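Local coordinates for L-arabinose ABC transporter, periplasmic L-arabinose-binding protein (Burkholderia thailandensis, PDB 4KZK), which binds sugar in the periplasm, here beta-D-galactopyranose, and probably delivers L-arabinose and related sugars to an ABC transporter for uptake, at residues A[169-174]-A[232-237]; A[160-165]-A[259-264]; A[153-158]-A[191-196]. All blocks are in the same frame, centred on the assembly; numbering follows the deposited sequence.

Interaction 1 of 3, residues A[169-174]-A[232-237]; sequences VGVLRL and HWVAFG
The Trp233 indole lies over Gly170, whose CA stands over one face of the six-membered ring, 4.1 Å from its centroid and shifted toward the rim, a CH-pi contact. Gly170 carries no side chain, and Trp233 CE3 comes to 3.5 Å from Gly170 C; Leu172 N lies in the ring plane at an edge. Over one face of the Phe236 ring, again off-centre, sits Leu172 O, while Val171 CG1 meets the edge at CE1, 3.7 Å away. These groups join two neighbouring parallel strands of the Rossmann-like sheet in one lobe of a periplasmic sugar-binding protein. The faces differ: Trp233, Leu172 and Ala235 lie on one, where Leu172 and Trp233 meet helix 213-226, Trp233 edge-to-face with Phe224, and Leu172 CB touches Ala235 CB. Val171, Val234, Arg173 and Phe236 line the other face, which helices 144-161 and 180-195 cover. There Phe236 CG sits in the crowded position between N and carbonyl carbon (chi1 48°), and its CE2 meets Arg173 CG at 3.8 Å. The guanidinium leads off to salt bridges with Asp205 and Asp177. The side chains of Val169 and Val234 cross at about a right angle, CG1 to CG1. Backbone bonds alternate regularly between the strands; the shortest runs from Leu172 N to Val234 O (2.8 Å), and the one from Phe236 N to Leu172 O is weak. At the end where Gly237 nears the galactose-binding Asn239 and Arg185, Leu174 N donates to Phe236 O at 3.1 Å, nearly along the C=O axis.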
loop_
_atom_site.group_PDB
_atom_site.type_symbol
_atom_site.label_atom_id
_atom_site.label_comp_id
_atom_site.label_asym_id
_atom_site.label_seq_id
_atom_site.Cartn_x
_atom_site.Cartn_y
_atom_site.Cartn_z
ATOM N N VAL A 169 0.016 -25.677 -7.039
ATOM C CA VAL A 169 0.647 -24.369 -7.290
ATOM C C VAL A 169 1.351 -23.843 -6.040
ATOM O O VAL A 169 0.811 -23.888 -4.940
ATOM C CB VAL A 169 -0.383 -23.358 -7.824
ATOM C CG1 VAL A 169 0.239 -21.978 -8.004
ATOM C CG2 VAL A 169 -0.943 -23.836 -9.161
ATOM N N GLY A 170 2.579 -23.371 -6.220
ATOM C CA GLY A 170 3.295 -22.691 -5.148
ATOM C C GLY A 170 2.661 -21.337 -4.880
ATOM O O GLY A 170 2.366 -20.615 -5.817
ATOM N N VAL A 171 2.466 -21.014 -3.599
ATOM C CA VAL A 171 1.848 -19.757 -3.168
ATOM C C VAL A 171 2.899 -18.944 -2.411
ATOM O O VAL A 171 3.243 -19.259 -1.271
ATOM C CB VAL A 171 0.600 -20.027 -2.303
ATOM C CG1 VAL A 171 -0.044 -18.737 -1.832
ATOM C CG2 VAL A 171 -0.386 -20.852 -3.103
ATOM N N LEU A 172 3.432 -17.930 -3.087
ATOM C CA LEU A 172 4.474 -17.085 -2.495
ATOM C C LEU A 172 3.846 -15.897 -1.763
ATOM O O LEU A 172 3.358 -14.955 -2.389
ATOM C CB LEU A 172 5.448 -16.592 -3.566
ATOM C CG LEU A 172 6.673 -15.862 -3.007
ATOM C CD1 LEU A 172 7.491 -16.815 -2.147
ATOM C CD2 LEU A 172 7.503 -15.259 -4.127
ATOM N N ARG A 173 3.892 -15.926 -0.437
ATOM C CA ARG A 173 3.355 -14.851 0.383
ATOM C C ARG A 173 4.484 -13.941 0.856
ATOM O O ARG A 173 5.218 -14.271 1.794
ATOM C CB ARG A 173 2.609 -15.423 1.584
ATOM C CG ARG A 173 1.887 -14.381 2.417
ATOM C CD ARG A 173 1.250 -14.975 3.654
ATOM N NE ARG A 173 2.180 -15.140 4.759
ATOM C CZ ARG A 173 2.475 -14.223 5.682
ATOM N NH1 ARG A 173 3.314 -14.535 6.662
ATOM N NH2 ARG A 173 1.941 -13.008 5.651
ATOM N N LEU A 174 4.619 -12.793 0.208
ATOM C CA LEU A 174 5.608 -11.794 0.630
ATOM C C LEU A 174 5.095 -11.133 1.883
ATOM O O LEU A 174 4.054 -10.465 1.838
ATOM C CB LEU A 174 5.813 -10.728 -0.440
ATOM C CG LEU A 174 6.448 -11.186 -1.740
ATOM C CD1 LEU A 174 6.225 -10.097 -2.801
ATOM C CD2 LEU A 174 7.913 -11.502 -1.559
ATOM N N HIS A 232 4.468 -24.109 -11.231
ATOM C CA HIS A 232 3.638 -22.932 -11.293
ATOM C C HIS A 232 3.649 -22.217 -9.964
ATOM O O HIS A 232 3.592 -22.862 -8.896
ATOM C CB HIS A 232 2.201 -23.311 -11.615
ATOM C CG HIS A 232 1.997 -23.809 -13.008
ATOM N ND1 HIS A 232 1.010 -24.710 -13.330
ATOM C CD2 HIS A 232 2.629 -23.505 -14.168
ATOM C CE1 HIS A 232 1.042 -24.948 -14.630
ATOM N NE2 HIS A 232 2.009 -24.220 -15.164
ATOM N N TRP A 233 3.678 -20.887 -10.039
ATOM C CA TRP A 233 3.634 -20.029 -8.854
ATOM C C TRP A 233 2.606 -18.931 -8.946
ATOM O O TRP A 233 2.313 -18.443 -10.026
ATOM C CB TRP A 233 4.969 -19.323 -8.657
ATOM C CG TRP A 233 6.064 -20.163 -8.117
ATOM C CD1 TRP A 233 6.994 -20.856 -8.837
ATOM C CD2 TRP A 233 6.370 -20.376 -6.735
ATOM N NE1 TRP A 233 7.850 -21.515 -7.978
ATOM C CE2 TRP A 233 7.506 -21.213 -6.685
ATOM C CE3 TRP A 233 5.815 -19.919 -5.532
ATOM C CZ2 TRP A 233 8.079 -21.621 -5.474
ATOM C CZ3 TRP A 233 6.386 -20.318 -4.337
ATOM C CH2 TRP A 233 7.507 -21.166 -4.316
ATOM N N VAL A 234 2.116 -18.512 -7.785
ATOM C CA VAL A 234 1.402 -17.249 -7.656
ATOM C C VAL A 234 2.105 -16.446 -6.569
ATOM O O VAL A 234 2.802 -17.017 -5.705
ATOM C CB VAL A 234 -0.102 -17.448 -7.343
ATOM C CG1 VAL A 234 -0.783 -18.331 -8.390
ATOM C CG2 VAL A 234 -0.310 -18.043 -5.970
ATOM N N ALA A 235 1.961 -15.125 -6.628
ATOM C CA ALA A 235 2.658 -14.283 -5.676
ATOM C C ALA A 235 1.896 -13.013 -5.423
ATOM O O ALA A 235 1.174 -12.522 -6.289
ATOM C CB ALA A 235 4.071 -13.966 -6.162
ATOM N N PHE A 236 2.099 -12.457 -4.240
ATOM C CA PHE A 236 1.459 -11.223 -3.843
ATOM C C PHE A 236 2.148 -10.720 -2.603
ATOM O O PHE A 236 2.764 -11.477 -1.854
ATOM C CB PHE A 236 -0.035 -11.488 -3.563
ATOM C CG PHE A 236 -0.271 -12.683 -2.671
ATOM C CD1 PHE A 236 -0.367 -13.957 -3.215
ATOM C CD2 PHE A 236 -0.336 -12.546 -1.291
ATOM C CE1 PHE A 236 -0.542 -15.067 -2.417
ATOM C CE2 PHE A 236 -0.518 -13.653 -0.494
ATOM C CZ PHE A 236 -0.622 -14.916 -1.049
ATOM N N GLY A 237 1.977 -9.444 -2.350
ATOM C CA GLY A 237 2.532 -8.838 -1.156
ATOM C C GLY A 237 1.588 -7.847 -0.525
ATOM O O GLY A 237 0.367 -8.072 -0.420
#

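Interaction 2 of 3, residues A[160-165]-A[259-264]; sequences KRRGWN and DMIAVG
Arg162 and Trp164 both close on Ile261, reaching it tip to tip from the turn that follows helix 144-161. The arginine is the longer reach. From CB, CG is set anti to the carbonyl carbon (chi1 -64°), and the chain then runs extended to NE. CD is the first atom to touch, with Ile261 CD1 4.1 Å away. NE packs on the same methyl, at 3.9 Å, while it keeps a salt bridge with Glu158. CZ lies 3.7 Å from Ile261 CG1, which stands over the centre of one guanidinium face, so the flat cation rests on an aliphatic carbon. Of the two tips, NH1 is hydrogen-bonded to Thr257 O, and NH2 donates 2.8 Å to a water in the guanidinium plane. That water in turn donates to Met260 O, 2.6 Å away, bridging the arginine to the strand backbone. The chain leaves the helix through a Schellman motif: Gly163, with positive phi, is the first residue to leave helical geometry, and Gly163 N bonds back to Lys160 O. In the alpha/beta fold of this lobe, the two side chains join the C-terminal end of a helix lying on the sheet to the start of strand 260-264. Beyond the glycine, Trp164 offers a ring face to the isoleucine: Ile261 CD1 sits 3.9 Å from the centroid of the six-membered ring, 18° off its normal, in a CH-pi contact. Trp164 CH2 lies 3.6 Å from Asp259 O, while Met260 N lies in the ring plane at an edge. Trp164 also stacks on His232, while the Asp259 carboxylate turns to Arg231.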
loop_
_atom_site.group_PDB
_atom_site.type_symbol
_atom_site.label_atom_id
_atom_site.label_comp_id
_atom_site.label_asym_id
_atom_site.label_seq_id
_atom_site.Cartn_x
_atom_site.Cartn_y
_atom_site.Cartn_z
ATOM N N LYS A 160 -7.331 -20.490 -13.061
ATOM C CA LYS A 160 -8.398 -21.315 -13.621
ATOM C C LYS A 160 -8.486 -21.138 -15.126
ATOM O O LYS A 160 -8.603 -22.123 -15.852
ATOM C CB LYS A 160 -9.725 -20.947 -12.964
ATOM C CG LYS A 160 -10.952 -21.606 -13.562
ATOM C CD LYS A 160 -12.169 -21.237 -12.733
ATOM C CE LYS A 160 -12.281 -22.141 -11.527
ATOM N NZ LYS A 160 -12.822 -23.448 -11.951
ATOM N N ARG A 161 -8.425 -19.894 -15.604
ATOM C CA ARG A 161 -8.447 -19.652 -17.047
ATOM C C ARG A 161 -7.328 -20.430 -17.766
ATOM O O ARG A 161 -7.534 -20.962 -18.861
ATOM C CB ARG A 161 -8.328 -18.151 -17.334
ATOM C CG ARG A 161 -8.760 -17.740 -18.731
ATOM C CD ARG A 161 -8.401 -16.292 -19.024
ATOM N NE ARG A 161 -6.954 -16.103 -18.948
ATOM C CZ ARG A 161 -6.093 -16.469 -19.893
ATOM N NH1 ARG A 161 -6.518 -17.032 -21.028
ATOM N NH2 ARG A 161 -4.795 -16.267 -19.704
ATOM N N ARG A 162 -6.155 -20.514 -17.131
ATOM C CA ARG A 162 -4.992 -21.224 -17.694
ATOM C C ARG A 162 -5.046 -22.741 -17.548
ATOM O O ARG A 162 -4.194 -23.442 -18.104
ATOM C CB ARG A 162 -3.691 -20.701 -17.057
ATOM C CG ARG A 162 -3.426 -19.255 -17.383
ATOM C CD ARG A 162 -2.074 -18.791 -16.900
ATOM N NE ARG A 162 -2.002 -17.341 -16.928
ATOM C CZ ARG A 162 -0.895 -16.652 -16.684
ATOM N NH1 ARG A 162 0.253 -17.277 -16.418
ATOM N NH2 ARG A 162 -0.940 -15.340 -16.725
ATOM N N GLY A 163 -6.018 -23.243 -16.793
ATOM C CA GLY A 163 -6.164 -24.678 -16.574
ATOM C C GLY A 163 -5.200 -25.246 -15.550
ATOM O O GLY A 163 -4.945 -26.452 -15.521
ATOM N N TRP A 164 -4.662 -24.368 -14.710
ATOM C CA TRP A 164 -3.747 -24.778 -13.661
ATOM C C TRP A 164 -4.492 -25.650 -12.648
ATOM O O TRP A 164 -5.659 -25.423 -12.366
ATOM C CB TRP A 164 -3.169 -23.547 -12.951
ATOM C CG TRP A 164 -2.106 -22.832 -13.700
ATOM C CD1 TRP A 164 -1.791 -22.962 -15.021
ATOM C CD2 TRP A 164 -1.226 -21.824 -13.179
ATOM N NE1 TRP A 164 -0.753 -22.112 -15.350
ATOM C CE2 TRP A 164 -0.392 -21.406 -14.235
ATOM C CE3 TRP A 164 -1.049 -21.247 -11.916
ATOM C CZ2 TRP A 164 0.604 -20.439 -14.066
ATOM C CZ3 TRP A 164 -0.058 -20.294 -11.752
ATOM C CH2 TRP A 164 0.759 -19.903 -12.827
ATOM N N ASN A 165 -3.827 -26.667 -12.128
ATOM C CA ASN A 165 -4.337 -27.409 -10.996
ATOM C C ASN A 165 -3.951 -26.663 -9.718
ATOM O O ASN A 165 -2.778 -26.639 -9.368
ATOM C CB ASN A 165 -3.741 -28.816 -11.013
ATOM C CG ASN A 165 -4.156 -29.643 -9.817
ATOM O OD1 ASN A 165 -4.798 -29.147 -8.891
ATOM N ND2 ASN A 165 -3.779 -30.900 -9.825
ATOM N N ASP A 259 4.413 -19.139 -16.037
ATOM C CA ASP A 259 4.472 -19.937 -14.819
ATOM C C ASP A 259 4.282 -19.114 -13.561
ATOM O O ASP A 259 4.374 -19.655 -12.469
ATOM C CB ASP A 259 5.803 -20.693 -14.764
ATOM C CG ASP A 259 5.922 -21.731 -15.861
ATOM O OD1 ASP A 259 4.892 -22.336 -16.242
ATOM O OD2 ASP A 259 7.041 -21.912 -16.355
ATOM N N MET A 260 3.962 -17.826 -13.722
ATOM C CA MET A 260 3.790 -16.911 -12.573
ATOM C C MET A 260 2.549 -16.045 -12.742
ATOM O O MET A 260 2.411 -15.373 -13.753
ATOM C CB MET A 260 5.013 -15.994 -12.420
ATOM C CG MET A 260 4.827 -14.822 -11.436
ATOM S SD MET A 260 4.606 -15.304 -9.707
ATOM C CE MET A 260 6.233 -15.848 -9.204
ATOM N N ILE A 261 1.660 -16.056 -11.751
ATOM C CA ILE A 261 0.552 -15.083 -11.700
ATOM C C ILE A 261 0.693 -14.269 -10.419
ATOM O O ILE A 261 0.493 -14.791 -9.324
ATOM C CB ILE A 261 -0.827 -15.766 -11.742
ATOM C CG1 ILE A 261 -0.958 -16.590 -13.019
ATOM C CG2 ILE A 261 -1.935 -14.735 -11.642
ATOM C CD1 ILE A 261 -2.147 -17.516 -12.995
ATOM N N ALA A 262 1.038 -13.000 -10.568
ATOM C CA ALA A 262 1.242 -12.112 -9.443
ATOM C C ALA A 262 0.286 -10.946 -9.537
ATOM O O ALA A 262 0.114 -10.382 -10.608
ATOM C CB ALA A 262 2.684 -11.614 -9.434
ATOM N N VAL A 263 -0.326 -10.588 -8.408
ATOM C CA VAL A 263 -1.280 -9.471 -8.377
ATOM C C VAL A 263 -0.922 -8.576 -7.206
ATOM O O VAL A 263 -0.767 -9.051 -6.074
ATOM C CB VAL A 263 -2.743 -9.975 -8.269
ATOM C CG1 VAL A 263 -3.724 -8.830 -8.017
ATOM C CG2 VAL A 263 -3.122 -10.747 -9.511
ATOM N N GLY A 264 -0.766 -7.294 -7.490
ATOM C CA GLY A 264 -0.426 -6.307 -6.490
ATOM C C GLY A 264 -1.598 -5.539 -5.937
ATOM O O GLY A 264 -2.757 -5.897 -6.174
HETATM O O HOH W 1 1.399 -14.150 -15.851
#

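Interaction 3 of 3, residues A[153-158]-A[191-196]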
loop_
_atom_site.group_PDB
_atom_site.type_symbol
_atom_site.label_atom_id
_atom_site.label_comp_id
_atom_site.label_asym_id
_atom_site.label_seq_id
_atom_site.Cartn_x
_atom_site.Cartn_y
_atom_site.Cartn_z
ATOM N N ASP A 153 -8.734 -13.695 -5.216
ATOM C CA ASP A 153 -9.759 -14.067 -6.188
ATOM C C ASP A 153 -9.278 -13.844 -7.614
ATOM O O ASP A 153 -9.519 -14.681 -8.501
ATOM C CB ASP A 153 -11.035 -13.259 -5.974
ATOM C CG ASP A 153 -11.821 -13.677 -4.759
ATOM O OD1 ASP A 153 -11.558 -14.722 -4.104
ATOM O OD2 ASP A 153 -12.777 -12.913 -4.473
ATOM N N ALA A 154 -8.610 -12.710 -7.833
ATOM C CA ALA A 154 -8.052 -12.357 -9.162
ATOM C C ALA A 154 -7.055 -13.426 -9.591
ATOM O O ALA A 154 -7.078 -13.896 -10.718
ATOM C CB ALA A 154 -7.367 -11.004 -9.128
ATOM N N ILE A 155 -6.175 -13.812 -8.679
ATOM C CA ILE A 155 -5.170 -14.801 -8.970
ATOM C C ILE A 155 -5.836 -16.143 -9.300
ATOM O O ILE A 155 -5.516 -16.768 -10.318
ATOM C CB ILE A 155 -4.197 -14.967 -7.772
ATOM C CG1 ILE A 155 -3.322 -13.712 -7.618
ATOM C CG2 ILE A 155 -3.324 -16.194 -7.971
ATOM C CD1 ILE A 155 -2.435 -13.701 -6.386
ATOM N N ALA A 156 -6.781 -16.573 -8.459
ATOM C CA ALA A 156 -7.490 -17.858 -8.648
ATOM C C ALA A 156 -8.186 -17.912 -10.004
ATOM O O ALA A 156 -8.158 -18.947 -10.705
ATOM C CB ALA A 156 -8.500 -18.076 -7.543
ATOM N N ALA A 157 -8.822 -16.808 -10.378
ATOM C CA ALA A 157 -9.547 -16.748 -11.658
ATOM C C ALA A 157 -8.623 -16.899 -12.869
ATOM O O ALA A 157 -8.949 -17.565 -13.853
ATOM C CB ALA A 157 -10.365 -15.476 -11.764
ATOM N N GLU A 158 -7.447 -16.296 -12.801
ATOM C CA GLU A 158 -6.509 -16.374 -13.929
ATOM C C GLU A 158 -5.877 -17.762 -13.974
ATOM O O GLU A 158 -5.661 -18.333 -15.043
ATOM C CB GLU A 158 -5.468 -15.263 -13.819
ATOM C CG GLU A 158 -4.383 -15.254 -14.894
ATOM C CD GLU A 158 -4.893 -15.140 -16.319
ATOM O OE1 GLU A 158 -6.077 -14.785 -16.539
ATOM O OE2 GLU A 158 -4.081 -15.388 -17.238
ATOM N N ASP A 191 -6.349 -16.489 2.235
ATOM C CA ASP A 191 -7.652 -17.066 2.569
ATOM C C ASP A 191 -8.468 -17.255 1.302
ATOM O O ASP A 191 -9.104 -18.291 1.108
ATOM C CB ASP A 191 -8.414 -16.173 3.568
ATOM C CG ASP A 191 -7.858 -16.237 4.988
ATOM O OD1 ASP A 191 -6.927 -17.033 5.253
ATOM O OD2 ASP A 191 -8.364 -15.495 5.864
ATOM N N ALA A 192 -8.458 -16.259 0.420
ATOM C CA ALA A 192 -9.173 -16.398 -0.853
ATOM C C ALA A 192 -8.594 -17.540 -1.705
ATOM O O ALA A 192 -9.328 -18.273 -2.364
ATOM C CB ALA A 192 -9.167 -15.076 -1.629
ATOM N N LEU A 193 -7.277 -17.703 -1.687
ATOM C CA LEU A 193 -6.651 -18.763 -2.474
ATOM C C LEU A 193 -6.985 -20.161 -1.905
ATOM O O LEU A 193 -7.293 -21.090 -2.659
ATOM C CB LEU A 193 -5.136 -18.549 -2.583
ATOM C CG LEU A 193 -4.737 -17.415 -3.528
ATOM C CD1 LEU A 193 -3.314 -16.992 -3.264
ATOM C CD2 LEU A 193 -4.898 -17.805 -4.986
ATOM N N LYS A 194 -6.936 -20.305 -0.588
ATOM C CA LYS A 194 -7.317 -21.582 0.018
ATOM C C LYS A 194 -8.776 -21.922 -0.282
ATOM O O LYS A 194 -9.093 -23.078 -0.536
ATOM C CB LYS A 194 -7.055 -21.568 1.506
ATOM C CG LYS A 194 -5.569 -21.586 1.835
ATOM C CD LYS A 194 -5.321 -21.913 3.305
ATOM C CE LYS A 194 -6.003 -20.936 4.250
ATOM N NZ LYS A 194 -5.571 -21.136 5.650
ATOM N N ALA A 195 -9.638 -20.908 -0.295
ATOM C CA ALA A 195 -11.077 -21.085 -0.617
ATOM C C ALA A 195 -11.297 -21.528 -2.059
ATOM O O ALA A 195 -12.359 -22.064 -2.397
ATOM C CB ALA A 195 -11.834 -19.787 -0.348
ATOM N N ALA A 196 -10.285 -21.307 -2.898
ATOM C CA ALA A 196 -10.323 -21.644 -4.312
ATOM C C ALA A 196 -9.565 -22.925 -4.611
ATOM O O ALA A 196 -9.371 -23.280 -5.772
ATOM C CB ALA A 196 -9.723 -20.493 -5.116
HETATM O O HOH W 2 -11.655 -17.444 -3.594
#
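Ile155 and Leu193 make the close, buried part of this helix pair: Ile155 CG2 meets Leu193 CD2 at 3.7 Å, the two side chains crossing at a slant. Leu193 CB does not itself face helix 153-158; CG is set anti to the carbonyl carbon (chi1 -74°). Beyond it, CD2 also lies against Ile155 CB. Both side chains face the sheet beneath, where they share Phe236, and Ile155 reaches Val234 and Val263 as well. Next to them Ala156 CB butts against Ala196 CB, 3.6 Å apart, a small-residue contact at the point where helix 180-195 has just ended. Ala156 CB is more loosely placed against Leu193 CD2, at 4.4 Å. On the outer side the contact is thinner and wetter. The Asp153 CB points away from the partner helix, yet the carboxylate turns back, and OD1 comes within 3.5 Å of Ala192 CB. A water bridges the two segments here, donating to Asp153 OD1 and to Ala192 O, each at 2.8 Å, and there is no direct hydrogen bond between them. The short axes pass 8.8 Å apart and cross at -34°, a spacing consistent with the small alanines at the interface. Two roughly parallel helices packed side by side on one face of a parallel beta sheet, with strand 170-175 between them in sequence, are typical of the Rossmann-like alpha/beta lobes of periplasmic sugar-binding proteins.

Overall arrangement
All three contacts sit in the same lobe, their centres 10 to 11 Å apart, and build one layered alpha/beta unit. Interaction 1 pairs strands 170-175 and 233-236; strand 260-264, used by interaction 2, is the next neighbour of 233-236, and backbone bonds of Trp233 with Asp259 and Ile261 join the two. Helix 144-161 serves interactions 2 and 3, covering one sheet face together with helix 180-195; Ile261 packs on Glu158 between them. Along the chain, interaction 1 is nested within the loop closed by interaction 2, and interaction 3 alternates with both. The sheet and its helix layer thus form a continuous core, at whose pocket end Arg185 and Asn239 bind galactose.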